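PDB 2J4D: cryptochrome DASH, chloroplastic/mitochondrial from Arabidopsis thaliana, which repairs cyclobutane pyrimidine dimers in single-stranded DNA, binds FAD and a folate light antenna, and may also serve as a blue-light photoreceptor. Local coordinates for residues Trp264-Lys270 with Arg308-Val314; Asp2-Pro8 with Thr243-Val249; Lys143-Ser147 with Arg333-Ile337; Leu346-Arg350 with Gly437-Pro442. One frame throughout, in Å; residues are numbered along the deposited sequence.

Contact 1: residues Trp264-Lys270 with Arg308-Val314; sequences WKKDLLK and RYEKERV
Tyr309 and Arg313 reach Trp264 and Asp267 through contrasting torsions. The Tyr309 ring stands anti to its own nitrogen (chi1 -175°), which carries OH to Asp267. Arg313 starts anti to its carbonyl carbon (chi1 -63°), and its chain, extended to NE, brings one face of the guanidinium over Trp264 CE3.

Asp267 OD1 takes two donors. Tyr309 OH donates to Asp267 OD1 at 2.5 Å, a short hydrogen bond arriving from above the carboxylate plane. Arg313 NH1 forms a salt bridge with Asp267 OD1 at 3.0 Å, although the hydrogen bond within it is weak. NH1 of Arg313 also donates to Trp264 O at 2.8 Å, in the carbonyl plane and on a lone pair. Arg313 thus ties the carbonyl of Trp264 in helix 252-265 to Asp267, which has positive phi and has left helical geometry.

Trp264 CZ2 lies over one face of the Arg308 guanidinium, the two planes 15° apart. Tyr309 turns its edge to a face of the Trp264 ring, a T-shaped pair with centroids 5.5 Å apart. Leu269 CD2 sits over a face of the Tyr309 ring, a CH-pi contact 4.0 Å from the centroid. Farther along, Lys270 CB packs on Val314 CG1 at 3.6 Å.

Glu305 accepts a hydrogen bond from Trp264 NE1 and forms a salt bridge with Arg308. The contact joins the C-terminal ends of helices 252-265 and 299-312, while helix 317-339 packs against Leu269 and Tyr309 through Thr319.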
# COMPACT_ATOMS: atom_id res chain seq x y z
N TRP A 264 6.75 13.97 -14.38
CA TRP A 264 6.72 14.93 -15.47
C TRP A 264 6.43 16.39 -15.20
O TRP A 264 7.26 17.25 -15.50
CB TRP A 264 5.77 14.39 -16.53
CG TRP A 264 6.10 12.96 -16.94
CD1 TRP A 264 5.52 11.81 -16.47
CD2 TRP A 264 7.13 12.55 -17.85
NE1 TRP A 264 6.13 10.71 -17.04
CE2 TRP A 264 7.12 11.14 -17.89
CE3 TRP A 264 8.06 13.25 -18.64
CZ2 TRP A 264 8.01 10.40 -18.68
CZ3 TRP A 264 8.95 12.51 -19.44
CH2 TRP A 264 8.92 11.11 -19.45
N LYS A 265 5.26 16.69 -14.64
CA LYS A 265 4.91 18.08 -14.38
C LYS A 265 5.93 18.79 -13.49
O LYS A 265 6.41 19.87 -13.83
CB LYS A 265 3.52 18.17 -13.75
CG LYS A 265 3.06 19.61 -13.55
CD LYS A 265 1.66 19.68 -12.96
CE LYS A 265 1.30 21.12 -12.60
NZ LYS A 265 -0.05 21.21 -11.98
N LYS A 266 6.27 18.17 -12.37
CA LYS A 266 7.23 18.75 -11.45
C LYS A 266 8.67 18.35 -11.73
O LYS A 266 9.59 18.95 -11.18
CB LYS A 266 6.86 18.41 -10.00
CG LYS A 266 5.58 19.09 -9.55
CD LYS A 266 5.23 18.72 -8.12
CE LYS A 266 4.21 19.68 -7.56
NZ LYS A 266 4.77 21.06 -7.57
N ASP A 267 8.86 17.34 -12.57
CA ASP A 267 10.21 16.89 -12.94
C ASP A 267 11.08 16.65 -11.70
O ASP A 267 12.25 17.03 -11.67
CB ASP A 267 10.83 17.95 -13.87
CG ASP A 267 12.02 17.43 -14.67
OD1 ASP A 267 12.07 16.22 -14.97
OD2 ASP A 267 12.89 18.25 -15.02
N LEU A 268 10.51 16.01 -10.69
CA LEU A 268 11.24 15.76 -9.45
C LEU A 268 11.96 14.41 -9.41
O LEU A 268 12.79 14.18 -8.52
CB LEU A 268 10.29 15.85 -8.26
CG LEU A 268 9.76 17.26 -8.00
CD1 LEU A 268 8.72 17.22 -6.90
CD2 LEU A 268 10.92 18.16 -7.61
N LEU A 269 11.67 13.53 -10.35
CA LEU A 269 12.30 12.22 -10.35
C LEU A 269 13.81 12.29 -10.39
O LEU A 269 14.49 11.49 -9.74
CB LEU A 269 11.79 11.37 -11.52
CG LEU A 269 12.38 9.95 -11.60
CD1 LEU A 269 12.13 9.21 -10.29
CD2 LEU A 269 11.78 9.20 -12.78
N LYS A 270 14.35 13.25 -11.13
CA LYS A 270 15.80 13.37 -11.24
C LYS A 270 16.54 13.78 -9.97
O LYS A 270 17.77 13.81 -9.96
CB LYS A 270 16.17 14.34 -12.37
CG LYS A 270 15.64 15.74 -12.19
CD LYS A 270 16.12 16.64 -13.31
CE LYS A 270 15.33 17.93 -13.37
NZ LYS A 270 15.36 18.66 -12.08
N ARG A 308 10.74 5.86 -19.91
CA ARG A 308 10.46 6.97 -20.81
C ARG A 308 11.13 8.24 -20.30
O ARG A 308 11.68 9.02 -21.09
CB ARG A 308 8.95 7.18 -20.97
CG ARG A 308 8.64 8.15 -22.10
CD ARG A 308 7.19 8.12 -22.57
NE ARG A 308 6.33 8.98 -21.76
CZ ARG A 308 5.59 8.55 -20.75
NH1 ARG A 308 5.62 7.27 -20.42
NH2 ARG A 308 4.84 9.41 -20.06
N TYR A 309 11.11 8.44 -18.99
CA TYR A 309 11.73 9.61 -18.39
C TYR A 309 13.23 9.61 -18.68
O TYR A 309 13.80 10.63 -19.08
CB TYR A 309 11.50 9.63 -16.88
CG TYR A 309 12.01 10.87 -16.18
CD1 TYR A 309 11.16 11.95 -15.93
CD2 TYR A 309 13.33 10.95 -15.71
CE1 TYR A 309 11.61 13.08 -15.24
CE2 TYR A 309 13.78 12.06 -15.02
CZ TYR A 309 12.92 13.13 -14.79
OH TYR A 309 13.37 14.23 -14.08
N GLU A 310 13.86 8.45 -18.48
CA GLU A 310 15.30 8.34 -18.70
C GLU A 310 15.67 8.62 -20.15
O GLU A 310 16.72 9.20 -20.42
CB GLU A 310 15.81 6.94 -18.30
CG GLU A 310 15.66 6.64 -16.82
CD GLU A 310 16.54 5.51 -16.36
OE1 GLU A 310 16.73 4.55 -17.14
OE2 GLU A 310 17.03 5.56 -15.21
N LYS A 311 14.80 8.23 -21.08
CA LYS A 311 15.05 8.46 -22.50
C LYS A 311 14.82 9.91 -22.92
O LYS A 311 15.63 10.49 -23.65
CB LYS A 311 14.14 7.55 -23.34
CG LYS A 311 14.28 7.75 -24.86
CD LYS A 311 13.30 6.86 -25.62
CE LYS A 311 13.51 6.92 -27.13
NZ LYS A 311 13.25 8.28 -27.69
N GLU A 312 13.73 10.49 -22.46
CA GLU A 312 13.39 11.85 -22.83
C GLU A 312 14.04 12.96 -22.02
O GLU A 312 14.32 14.04 -22.55
CB GLU A 312 11.87 12.02 -22.79
CG GLU A 312 11.12 11.17 -23.81
CD GLU A 312 9.61 11.29 -23.65
OE1 GLU A 312 9.17 12.13 -22.85
OE2 GLU A 312 8.86 10.55 -24.34
N ARG A 313 14.29 12.72 -20.73
CA ARG A 313 14.87 13.77 -19.92
C ARG A 313 16.24 13.44 -19.36
O ARG A 313 17.25 13.91 -19.88
CB ARG A 313 13.91 14.16 -18.80
CG ARG A 313 12.60 14.74 -19.34
CD ARG A 313 11.68 15.24 -18.24
NE ARG A 313 10.49 15.90 -18.78
CZ ARG A 313 9.55 16.47 -18.03
NH1 ARG A 313 9.65 16.48 -16.71
NH2 ARG A 313 8.49 17.03 -18.60
N VAL A 314 16.29 12.63 -18.31
CA VAL A 314 17.58 12.28 -17.73
C VAL A 314 17.60 10.92 -17.05
O VAL A 314 16.61 10.46 -16.49
CB VAL A 314 18.04 13.36 -16.72
CG1 VAL A 314 16.90 13.75 -15.81
CG2 VAL A 314 19.21 12.85 -15.90

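Contact 2: residues Asp2-Pro8 with Thr243-Val249; sequences DHIHRVP and TRGMRFV
Strands 4-7 and 245-248 run parallel, with axes 4.3 Å apart at their closest and a crossing angle of -35°. Paired CA atoms from His5-Met246 to Val7-Phe248 are 4.7 Å apart. The hydrogen bonds zigzag between the strands: His5 N to Gly245 O, Arg247 N to His5 O, Val7 N to Arg247 O, then Val249 N to Val7 O. Arg247 N to His5 O is the straightest, 2.8 Å long with an N-H...O angle of 171°.

The two strands form a small parallel sheet separate from the five-stranded sheet of the photolyase alpha/beta domain. It brings the N-terminal segment next to the chain that enters helix 252-265.

On one face, Val7 CG2 meets Met246 CB at 3.8 Å. Val7 CB lies over the Phe248 ring, offset toward its rim, in a CH-pi contact 4.3 Å from the centroid. The other face carries two arginines. Val249 CG2 sits over the centre of the Arg6 guanidinium, 3.8 Å from CZ. Arg6 NH2 and Arg247 NH2 are 4.5 Å apart, but Glu12 pairs with Arg6 and Glu100 with Arg247. Near the chain start, His5 NE2 donates to Asp2 OD2 at 2.9 Å, within the imidazole plane; Asp2 is poorly ordered.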
# COMPACT_ATOMS: atom_id res chain seq x y z
N ASP A 2 -0.47 25.63 8.12
CA ASP A 2 -0.79 25.76 6.67
C ASP A 2 -2.06 24.97 6.35
O ASP A 2 -2.79 24.57 7.25
CB ASP A 2 0.37 25.25 5.81
CG ASP A 2 0.35 25.79 4.39
OD1 ASP A 2 0.68 26.98 4.21
OD2 ASP A 2 -0.02 25.04 3.46
N HIS A 3 -2.31 24.74 5.06
CA HIS A 3 -3.51 24.01 4.66
C HIS A 3 -3.25 22.57 4.28
O HIS A 3 -2.14 22.05 4.42
CB HIS A 3 -4.17 24.71 3.47
CG HIS A 3 -4.51 26.14 3.74
ND1 HIS A 3 -5.30 26.53 4.79
CD2 HIS A 3 -4.14 27.28 3.10
CE1 HIS A 3 -5.41 27.85 4.80
NE2 HIS A 3 -4.71 28.33 3.78
N ILE A 4 -4.30 21.92 3.82
CA ILE A 4 -4.20 20.54 3.40
C ILE A 4 -3.69 20.57 1.97
O ILE A 4 -4.13 21.38 1.16
CB ILE A 4 -5.56 19.82 3.47
CG1 ILE A 4 -6.67 20.76 3.00
CG2 ILE A 4 -5.81 19.34 4.90
CD1 ILE A 4 -8.08 20.29 3.34
N HIS A 5 -2.73 19.70 1.68
CA HIS A 5 -2.15 19.61 0.36
C HIS A 5 -2.68 18.34 -0.28
O HIS A 5 -2.39 17.24 0.19
CB HIS A 5 -0.63 19.55 0.48
CG HIS A 5 -0.07 20.55 1.44
ND1 HIS A 5 0.87 20.22 2.39
CD2 HIS A 5 -0.35 21.86 1.62
CE1 HIS A 5 1.15 21.29 3.12
NE2 HIS A 5 0.42 22.30 2.67
N ARG A 6 -3.49 18.49 -1.33
CA ARG A 6 -4.03 17.34 -2.04
C ARG A 6 -2.89 16.61 -2.73
O ARG A 6 -2.01 17.24 -3.31
CB ARG A 6 -5.03 17.77 -3.12
CG ARG A 6 -6.46 17.98 -2.67
CD ARG A 6 -7.37 18.01 -3.89
NE ARG A 6 -8.51 17.10 -3.76
CZ ARG A 6 -9.06 16.43 -4.77
NH1 ARG A 6 -8.57 16.57 -6.00
NH2 ARG A 6 -10.09 15.62 -4.56
N VAL A 7 -2.90 15.28 -2.68
CA VAL A 7 -1.88 14.50 -3.38
C VAL A 7 -2.67 13.53 -4.24
O VAL A 7 -3.40 12.70 -3.72
CB VAL A 7 -0.98 13.69 -2.43
CG1 VAL A 7 0.15 13.00 -3.24
CG2 VAL A 7 -0.38 14.59 -1.37
N PRO A 8 -2.58 13.68 -5.58
CA PRO A 8 -1.81 14.68 -6.32
C PRO A 8 -2.48 16.05 -6.16
O PRO A 8 -3.64 16.12 -5.75
CB PRO A 8 -1.88 14.17 -7.75
CG PRO A 8 -3.25 13.55 -7.81
CD PRO A 8 -3.33 12.79 -6.50
N THR A 243 -7.30 17.12 8.38
CA THR A 243 -7.37 18.51 8.79
C THR A 243 -6.14 19.33 8.39
O THR A 243 -6.26 20.52 8.10
CB THR A 243 -7.56 18.59 10.32
OG1 THR A 243 -6.53 17.83 10.96
CG2 THR A 243 -8.91 18.00 10.71
N ARG A 244 -4.98 18.68 8.36
CA ARG A 244 -3.72 19.34 8.01
C ARG A 244 -2.84 18.41 7.20
O ARG A 244 -3.04 17.20 7.22
CB ARG A 244 -2.92 19.70 9.26
CG ARG A 244 -3.65 20.43 10.34
CD ARG A 244 -2.63 20.86 11.38
NE ARG A 244 -1.61 21.70 10.76
CZ ARG A 244 -0.43 21.98 11.29
NH1 ARG A 244 -0.09 21.46 12.46
NH2 ARG A 244 0.42 22.77 10.64
N GLY A 245 -1.85 18.97 6.51
CA GLY A 245 -0.92 18.16 5.74
C GLY A 245 -1.45 17.54 4.46
O GLY A 245 -2.36 18.06 3.83
N MET A 246 -0.87 16.41 4.08
CA MET A 246 -1.25 15.73 2.85
C MET A 246 -2.56 14.97 2.89
O MET A 246 -2.80 14.13 3.75
CB MET A 246 -0.13 14.79 2.43
CG MET A 246 1.16 15.50 2.09
SD MET A 246 2.45 14.39 1.52
CE MET A 246 3.18 13.87 3.09
N ARG A 247 -3.41 15.29 1.91
CA ARG A 247 -4.71 14.66 1.76
C ARG A 247 -4.59 13.82 0.48
O ARG A 247 -4.71 14.33 -0.63
CB ARG A 247 -5.78 15.76 1.61
CG ARG A 247 -7.23 15.31 1.65
CD ARG A 247 -7.63 14.57 0.40
NE ARG A 247 -9.06 14.69 0.13
CZ ARG A 247 -9.81 13.69 -0.33
NH1 ARG A 247 -9.27 12.49 -0.56
NH2 ARG A 247 -11.10 13.89 -0.57
N PHE A 248 -4.32 12.52 0.63
CA PHE A 248 -4.21 11.62 -0.51
C PHE A 248 -5.59 11.36 -1.10
O PHE A 248 -6.55 11.20 -0.35
CB PHE A 248 -3.58 10.29 -0.08
CG PHE A 248 -2.09 10.36 0.13
CD1 PHE A 248 -1.21 9.99 -0.89
CD2 PHE A 248 -1.57 10.80 1.34
CE1 PHE A 248 0.17 10.05 -0.70
CE2 PHE A 248 -0.19 10.87 1.54
CZ PHE A 248 0.68 10.49 0.52
N VAL A 249 -5.66 11.29 -2.42
CA VAL A 249 -6.92 11.08 -3.14
C VAL A 249 -6.98 9.66 -3.71
O VAL A 249 -6.17 9.30 -4.55
CB VAL A 249 -7.02 12.11 -4.29
CG1 VAL A 249 -8.35 11.97 -5.03
CG2 VAL A 249 -6.86 13.52 -3.72

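Contact 3: residues Lys143-Ser147 with Arg333-Ile337; sequences KETCS and RFLSI. With MHF (5,10-methenyl-6,7,8-trihydrofolic acid), chain D.
The folate antenna pocket borders this contact, and Cys146 and Ser147 belong to it. Cys146 turns SG to Ser336 CB, 4.0 Å away, while its CB lies 3.6 Å from O4 of the folate. Ser147 OG comes within 3.7 Å of C16 of the folate.

Thr145 is central to the polar part. Thr145 OG1 donates to Ser336 OG at 2.8 Å. Ser336 OG passes a hydrogen bond on to Arg333 O within the helix, a chain of hydroxyls ending on a backbone carbonyl. With chi1 at 60°, Thr145 puts OG1 between its backbone N and carbonyl carbon, and CG2 turns to Ile337 CG1 at 3.6 Å.

The loop 143-147 follows strand 138-142 of the Rossmann-like alpha/beta domain, and Arg333 to Ile337 lie on helix 317-339 of the FAD-binding domain. The contact therefore spans the domain interface.

Glu144 and Arg333 form a salt bridge there. Arg333 NH1 meets Glu144 OE1 nearly along its C-O axis at 2.9 Å, and the two planar groups are 29° apart. A water links the second arms: it donates to Glu144 OE2 and accepts from Arg333 NH2, 2.8 Å from each. Cys426 of helix 425-436 packs against Thr145, Arg333 and Ser336.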
# COMPACT_ATOMS: atom_id res chain seq x y z
N LYS A 143 -3.48 -13.38 -6.86
CA LYS A 143 -3.02 -14.21 -5.75
C LYS A 143 -2.46 -13.33 -4.64
O LYS A 143 -1.73 -12.38 -4.91
CB LYS A 143 -1.92 -15.14 -6.25
CG LYS A 143 -1.38 -16.12 -5.19
CD LYS A 143 -2.32 -17.31 -5.03
CE LYS A 143 -1.85 -18.25 -3.92
NZ LYS A 143 -2.03 -17.63 -2.58
N GLU A 144 -2.82 -13.63 -3.40
CA GLU A 144 -2.28 -12.87 -2.28
C GLU A 144 -1.30 -13.78 -1.54
O GLU A 144 -1.19 -14.97 -1.86
CB GLU A 144 -3.39 -12.37 -1.37
CG GLU A 144 -4.13 -11.17 -1.94
CD GLU A 144 -3.30 -9.89 -1.94
OE1 GLU A 144 -2.08 -9.96 -1.64
OE2 GLU A 144 -3.85 -8.81 -2.24
N THR A 145 -0.59 -13.25 -0.56
CA THR A 145 0.41 -14.06 0.13
C THR A 145 0.24 -14.39 1.62
O THR A 145 0.69 -15.45 2.06
CB THR A 145 1.81 -13.43 -0.03
OG1 THR A 145 1.81 -12.12 0.53
CG2 THR A 145 2.20 -13.34 -1.50
N CYS A 146 -0.37 -13.50 2.39
CA CYS A 146 -0.48 -13.75 3.83
C CYS A 146 -1.68 -14.57 4.28
O CYS A 146 -2.69 -14.67 3.59
CB CYS A 146 -0.44 -12.42 4.59
SG CYS A 146 1.12 -11.53 4.28
N SER A 147 -1.52 -15.17 5.46
CA SER A 147 -2.52 -16.03 6.10
C SER A 147 -4.00 -15.68 5.90
O SER A 147 -4.77 -16.51 5.40
CB SER A 147 -2.24 -16.09 7.61
OG SER A 147 -3.33 -16.67 8.31
N ARG A 333 7.39 -8.65 -0.27
CA ARG A 333 6.25 -9.42 -0.75
C ARG A 333 6.67 -10.90 -0.87
O ARG A 333 5.96 -11.79 -0.41
CB ARG A 333 5.78 -8.87 -2.10
CG ARG A 333 4.83 -9.77 -2.87
CD ARG A 333 3.48 -9.90 -2.21
NE ARG A 333 2.74 -8.64 -2.21
CZ ARG A 333 1.46 -8.53 -1.87
NH1 ARG A 333 0.77 -9.60 -1.50
NH2 ARG A 333 0.87 -7.34 -1.88
N PHE A 334 7.83 -11.15 -1.47
CA PHE A 334 8.28 -12.54 -1.60
C PHE A 334 8.66 -13.10 -0.23
O PHE A 334 8.42 -14.27 0.07
CB PHE A 334 9.48 -12.66 -2.56
CG PHE A 334 9.17 -12.28 -3.98
CD1 PHE A 334 8.08 -12.84 -4.64
CD2 PHE A 334 9.96 -11.36 -4.67
CE1 PHE A 334 7.78 -12.48 -5.97
CE2 PHE A 334 9.68 -11.00 -5.99
CZ PHE A 334 8.58 -11.56 -6.64
N LEU A 335 9.24 -12.26 0.62
CA LEU A 335 9.65 -12.68 1.95
C LEU A 335 8.44 -13.12 2.78
O LEU A 335 8.54 -14.03 3.61
CB LEU A 335 10.39 -11.54 2.64
CG LEU A 335 11.39 -11.81 3.77
CD1 LEU A 335 12.39 -12.88 3.37
CD2 LEU A 335 12.13 -10.51 4.07
N SER A 336 7.28 -12.51 2.54
CA SER A 336 6.09 -12.89 3.29
C SER A 336 5.78 -14.36 3.04
O SER A 336 5.32 -15.07 3.94
CB SER A 336 4.87 -12.02 2.90
OG SER A 336 4.39 -12.32 1.59
N ILE A 337 6.04 -14.82 1.82
CA ILE A 337 5.79 -16.21 1.49
C ILE A 337 6.77 -17.12 2.22
O ILE A 337 6.38 -18.12 2.83
CB ILE A 337 5.91 -16.46 -0.02
CG1 ILE A 337 4.93 -15.55 -0.77
CG2 ILE A 337 5.60 -17.92 -0.33
CD1 ILE A 337 5.05 -15.61 -2.28
N1 MHF D . -2.99 -8.26 7.65
C2 MHF D . -3.22 -8.89 6.45
NA2 MHF D . -3.53 -8.13 5.35
N3 MHF D . -3.14 -10.23 6.32
C4 MHF D . -2.85 -11.02 7.40
O4 MHF D . -2.79 -12.25 7.27
C4A MHF D . -2.63 -10.41 8.67
N5 MHF D . -2.37 -11.14 9.86
C6 MHF D . -2.49 -10.51 11.22
C7 MHF D . -1.78 -9.14 11.13
N8 MHF D . -2.46 -8.39 10.02
C8A MHF D . -2.69 -9.01 8.78
C9 MHF D . -1.88 -11.52 12.23
N10 MHF D . -1.33 -12.57 11.34
C11 MHF D . -2.16 -12.56 10.12
C12 MHF D . -1.02 -16.51 13.03
C13 MHF D . -0.48 -15.37 13.70
C14 MHF D . -0.61 -14.09 13.15
C15 MHF D . -1.29 -13.90 11.91
C16 MHF D . -1.86 -15.06 11.25
C17 MHF D . -1.73 -16.34 11.81
C MHF D . -0.81 -17.85 13.63
O MHF D . -0.18 -17.95 14.68
N MHF D . -1.29 -18.97 13.03
CA MHF D . -1.04 -20.28 13.63
CB MHF D . -2.16 -21.26 13.26
CG MHF D . -3.53 -20.83 13.71
CD MHF D . -3.60 -20.64 15.21
OE1 MHF D . -3.53 -21.65 15.94
OE2 MHF D . -3.70 -19.47 15.66
CT MHF D . 0.30 -20.83 13.14
O1 MHF D . 0.84 -20.30 12.15
O2 MHF D . 0.80 -21.81 13.75
O HOH W 1 -1.87 -6.88 -2.27

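Contact 4: residues Leu346-Arg350 with Gly437-Pro442; sequences LGGPR and GVGNDP
Two loops of the FAD-binding domain meet here, one leading toward helix 360-367 and the other leaving helix 425-436. The second opens with Gly437, which ends its helix in a Schellman motif. Arg350 of the first loop reaches along it and carries the main polar bonds of the contact.

Arg350 holds Gly439 O side-on with two nitrogens. Arg350 NE lies 2.6 Å from Gly439 O and nearly in line with its C=O bond, whereas Arg350 NH2 lies 2.9 Å from it and stands above the carbonyl plane. The oxygen is near the guanidinium plane, so this pair of bonds helps fix the rotation of the group. Gly437 O sits over the centre of one face, 3.2 Å from Arg350 CZ. Pro442 CG covers the opposite face, 3.9 Å from Arg350 CZ. The chain begins anti to the backbone nitrogen (chi1 -160°) and bends only at chi3 (-62°), which turns the guanidinium into this slot.

The backbone adds a further bond, Arg350 N to Val438 O at 3.0 Å. Val438 O also lies 3.2 Å from Pro349 CD. Asn440 runs back along Arg350, with Asn440 ND2 3.5 Å from Arg350 CB and the amide 19° from the guanidinium plane. Val438 CB packs on Gly347 O at 3.5 Å.

Asp445 forms a salt bridge with Arg350 NH2, and Arg443 pairs with Asp441, which probably binds ATP as in related proteins. Thr433 of helix 425-436 touches Pro349 and Val438, while Trp409 of helix 409-419 packs on Val438 and hydrogen-bonds Leu346 O.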
# COMPACT_ATOMS: atom_id res chain seq x y z
N LEU A 346 6.01 -12.61 17.80
CA LEU A 346 6.89 -11.77 18.61
C LEU A 346 8.37 -12.00 18.32
O LEU A 346 9.13 -11.04 18.21
CB LEU A 346 6.60 -12.01 20.10
CG LEU A 346 7.41 -11.17 21.10
CD1 LEU A 346 7.17 -9.69 20.85
CD2 LEU A 346 7.01 -11.55 22.53
N GLY A 347 8.77 -13.26 18.20
CA GLY A 347 10.16 -13.57 17.92
C GLY A 347 10.55 -13.35 16.47
O GLY A 347 11.74 -13.43 16.12
N GLY A 348 9.56 -13.08 15.63
CA GLY A 348 9.80 -12.83 14.22
C GLY A 348 10.40 -13.99 13.45
O GLY A 348 10.52 -15.09 13.98
N PRO A 349 10.79 -13.78 12.19
CA PRO A 349 11.39 -14.83 11.37
C PRO A 349 12.65 -15.40 12.03
O PRO A 349 12.96 -16.58 11.89
CB PRO A 349 11.71 -14.11 10.06
CG PRO A 349 10.60 -13.09 9.97
CD PRO A 349 10.54 -12.56 11.39
N ARG A 350 13.36 -14.55 12.77
CA ARG A 350 14.57 -14.98 13.45
C ARG A 350 14.21 -15.87 14.65
O ARG A 350 15.07 -16.56 15.20
CB ARG A 350 15.38 -13.76 13.91
CG ARG A 350 16.85 -14.04 14.20
CD ARG A 350 17.60 -12.81 14.72
NE ARG A 350 17.61 -11.71 13.76
CZ ARG A 350 18.22 -10.54 13.96
NH1 ARG A 350 18.87 -10.32 15.10
NH2 ARG A 350 18.17 -9.60 13.03
N GLY A 437 14.55 -5.73 14.97
CA GLY A 437 15.68 -6.64 15.07
C GLY A 437 15.31 -8.11 15.14
O GLY A 437 16.07 -8.92 15.66
N VAL A 438 14.14 -8.48 14.61
CA VAL A 438 13.72 -9.88 14.63
C VAL A 438 13.60 -10.49 13.22
O VAL A 438 13.03 -11.57 13.05
CB VAL A 438 12.38 -10.04 15.38
CG1 VAL A 438 12.53 -9.56 16.82
CG2 VAL A 438 11.27 -9.27 14.68
N GLY A 439 14.12 -9.77 12.23
CA GLY A 439 14.10 -10.25 10.86
C GLY A 439 15.36 -11.08 10.69
O GLY A 439 16.14 -11.20 11.63
N ASN A 440 15.59 -11.64 9.50
CA ASN A 440 16.78 -12.46 9.33
C ASN A 440 18.00 -11.80 8.73
O ASN A 440 18.84 -12.47 8.12
CB ASN A 440 16.43 -13.73 8.57
CG ASN A 440 15.85 -14.80 9.48
OD1 ASN A 440 14.96 -15.55 9.08
ND2 ASN A 440 16.34 -14.87 10.72
N ASP A 441 18.10 -10.48 8.85
CA ASP A 441 19.30 -9.82 8.38
C ASP A 441 19.80 -9.01 9.55
O ASP A 441 19.42 -7.85 9.75
CB ASP A 441 19.07 -8.88 7.20
CG ASP A 441 20.39 -8.38 6.62
OD1 ASP A 441 21.44 -8.71 7.21
OD2 ASP A 441 20.39 -7.68 5.60
N PRO A 442 20.65 -9.63 10.38
CA PRO A 442 21.24 -9.01 11.56
C PRO A 442 22.04 -7.75 11.23
O PRO A 442 22.25 -6.91 12.10
CB PRO A 442 22.10 -10.13 12.14
CG PRO A 442 21.29 -11.37 11.78
CD PRO A 442 20.99 -11.06 10.32

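How the contacts relate
Contacts 1 and 2 lie about 24 Å apart between centres, and strand 245-248 leads into helix 252-265, so they share one run of chain. Contacts 3 and 4 are closer, about 17 Å between centres and about 6 Å between nearest atoms, on the same side of the chain's centre. Contacts 2 and 3 lie on opposite sides of that centre, about 32 Å apart between centres. Along the chain, contact 1 is nested within the loop closed by contact 3, contacts 2 and 3 cross, and contact 4 follows them all. Helix 299-312 of contact 1 precedes helix 317-339 of contact 3. Only contact 3 bridges the alpha/beta and FAD-binding family regions, beside the antenna folate.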